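PDB 6GZF: glutathione S-transferase, which is a Xi class glutathione transferase of a haloalkaliphilic archaeon, probably acting as a glutathionyl-hydroquinone reductase. Local coordinates for the interface of chains A and B. Numbering follows the deposited sequence. Chains: chain A/B, Glutathione S-transferase.

The interface of chains A and B. Residues chain A 256, 298, 305, 309-312; chain B 201, 204, 207, 259.
The ring of B:Tyr207 has CG2 of A:Ile309 on one face, 3.8 Å from its CG and offset toward the rim, while the backbone N of A:Arg312 and the carbonyl O of B:Met259 lie in plane at the phenol edge. A:Tyr298 carries the backbone N of A:Ala311 over the centre of one face and meets CE of B:Met259 at its edge. This patch belongs to the two-fold interface of the deposited two-chain assembly, which may be the dimer that works in the cell; here the loop A:309–312 lies against the start of helix 204–224 of chain B. B:Tyr207 OH accepts a hydrogen bond from A:Arg312 N at 3.2 Å and donates one to B:Met259 O, so one hydroxyl joins the chain A loop to the B:Met259 loop of its own chain B. A phenylalanine at B:Tyr207 lacks the hydroxyl, so the B:Met259 loop and the chain A loop would probably be held together less firmly. Bent at chi2 (68°), B:Gln204 presents its amide to the backbone of A:Val310: OE1 takes N-H at 2.9 Å on a lone pair, and NE2 gives to O at 3.0 Å, nearly straight (167° at H), reading the main chain rather than the valine side chain. B:Met259, extended beyond CG, crosses A:Thr256 obliquely, with CG against its CG2, and points its methyl tip to tip at A:Asn305. The amide of A:Asn305 is held within chain A, its ND2 donating from above the carbonyl plane to A:Ile309 O and, 3.0 Å away on a lone pair, to A:Tyr298 O.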
loop_
_atom_site.group_PDB
_atom_site.type_symbol
_atom_site.label_atom_id
_atom_site.label_comp_id
_atom_site.label_asym_id
_atom_site.label_seq_id
_atom_site.Cartn_x
_atom_site.Cartn_y
_atom_site.Cartn_z
ATOM N N THR A 256 1.697 -2.304 -2.324
ATOM C CA THR A 256 1.532 -1.185 -1.402
ATOM C C THR A 256 1.794 0.162 -2.064
ATOM O O THR A 256 0.940 1.050 -2.041
ATOM C CB THR A 256 2.467 -1.325 -0.189
ATOM O OG1 THR A 256 2.108 -2.492 0.559
ATOM C CG2 THR A 256 2.362 -0.102 0.707
ATOM N N TYR A 298 10.322 3.537 -3.689
ATOM C CA TYR A 298 9.799 4.251 -2.526
ATOM C C TYR A 298 10.399 5.646 -2.327
ATOM O O TYR A 298 9.828 6.460 -1.604
ATOM C CB TYR A 298 10.004 3.419 -1.256
ATOM C CG TYR A 298 9.013 2.282 -1.106
ATOM C CD1 TYR A 298 7.701 2.526 -0.719
ATOM C CD2 TYR A 298 9.391 0.966 -1.345
ATOM C CE1 TYR A 298 6.791 1.493 -0.582
ATOM C CE2 TYR A 298 8.488 -0.073 -1.208
ATOM C CZ TYR A 298 7.190 0.197 -0.826
ATOM O OH TYR A 298 6.287 -0.833 -0.689
ATOM N N ASN A 305 4.745 8.880 -3.256
ATOM C CA ASN A 305 5.162 8.698 -1.872
ATOM C C ASN A 305 6.065 9.847 -1.427
ATOM O O ASN A 305 7.287 9.705 -1.401
ATOM C CB ASN A 305 5.879 7.356 -1.712
ATOM C CG ASN A 305 6.155 7.007 -0.265
ATOM O OD1 ASN A 305 5.317 7.227 0.610
ATOM N ND2 ASN A 305 7.335 6.458 -0.005
ATOM N N ILE A 309 9.521 7.282 2.254
ATOM C CA ILE A 309 9.747 6.251 3.259
ATOM C C ILE A 309 9.723 4.861 2.633
ATOM O O ILE A 309 8.737 4.471 2.007
ATOM C CB ILE A 309 8.696 6.314 4.385
ATOM C CG1 ILE A 309 8.838 7.617 5.175
ATOM C CG2 ILE A 309 8.837 5.116 5.313
ATOM C CD1 ILE A 309 10.215 7.823 5.765
ATOM N N VAL A 310 10.811 4.118 2.799
ATOM C CA VAL A 310 10.877 2.752 2.301
ATOM C C VAL A 310 10.071 1.820 3.199
ATOM O O VAL A 310 10.460 1.553 4.336
ATOM C CB VAL A 310 12.328 2.246 2.212
ATOM C CG1 VAL A 310 12.356 0.796 1.758
ATOM C CG2 VAL A 310 13.137 3.121 1.268
ATOM N N ALA A 311 8.945 1.334 2.686
ATOM C CA ALA A 311 8.097 0.418 3.438
ATOM C C ALA A 311 8.829 -0.890 3.711
ATOM O O ALA A 311 9.685 -1.309 2.931
ATOM C CB ALA A 311 6.798 0.158 2.692
ATOM N N ARG A 312 8.486 -1.532 4.822
ATOM C CA ARG A 312 9.164 -2.752 5.244
ATOM C C ARG A 312 8.813 -3.938 4.353
ATOM O O ARG A 312 9.697 -4.621 3.836
ATOM C CB ARG A 312 8.821 -3.068 6.700
ATOM C CG ARG A 312 9.385 -4.383 7.201
ATOM C CD ARG A 312 9.177 -4.523 8.698
ATOM N NE ARG A 312 9.760 -5.755 9.220
ATOM C CZ ARG A 312 9.894 -6.025 10.514
ATOM N NH1 ARG A 312 9.490 -5.146 11.421
ATOM N NH2 ARG A 312 10.434 -7.172 10.901
ATOM N N ALA B 201 4.508 8.964 9.346
ATOM C CA ALA B 201 5.941 9.040 9.606
ATOM C C ALA B 201 6.657 9.808 8.501
ATOM O O ALA B 201 6.383 9.612 7.318
ATOM C CB ALA B 201 6.528 7.645 9.749
ATOM N N GLN B 204 12.587 7.553 8.392
ATOM C CA GLN B 204 12.659 6.106 8.209
ATOM C C GLN B 204 12.703 5.343 9.532
ATOM O O GLN B 204 12.065 4.298 9.676
ATOM C CB GLN B 204 13.884 5.743 7.366
ATOM C CG GLN B 204 14.003 4.262 7.039
ATOM C CD GLN B 204 12.918 3.785 6.094
ATOM O OE1 GLN B 204 12.619 4.438 5.093
ATOM N NE2 GLN B 204 12.318 2.642 6.409
ATOM N N TYR B 207 9.316 4.949 11.489
ATOM C CA TYR B 207 8.474 4.011 10.753
ATOM C C TYR B 207 8.884 2.575 11.051
ATOM O O TYR B 207 8.035 1.723 11.311
ATOM C CB TYR B 207 8.544 4.275 9.247
ATOM C CG TYR B 207 7.898 3.193 8.407
ATOM C CD1 TYR B 207 6.527 3.188 8.176
ATOM C CD2 TYR B 207 8.658 2.175 7.844
ATOM C CE1 TYR B 207 5.935 2.200 7.410
ATOM C CE2 TYR B 207 8.075 1.183 7.081
ATOM C CZ TYR B 207 6.714 1.199 6.866
ATOM O OH TYR B 207 6.130 0.213 6.105
ATOM N N MET B 259 1.050 1.975 4.896
ATOM C CA MET B 259 2.213 1.131 4.621
ATOM C C MET B 259 2.568 0.176 5.761
ATOM O O MET B 259 3.742 -0.099 6.005
ATOM C CB MET B 259 3.428 1.996 4.284
ATOM C CG MET B 259 3.345 2.689 2.935
ATOM S SD MET B 259 4.886 3.518 2.498
ATOM C CE MET B 259 4.551 3.986 0.802
#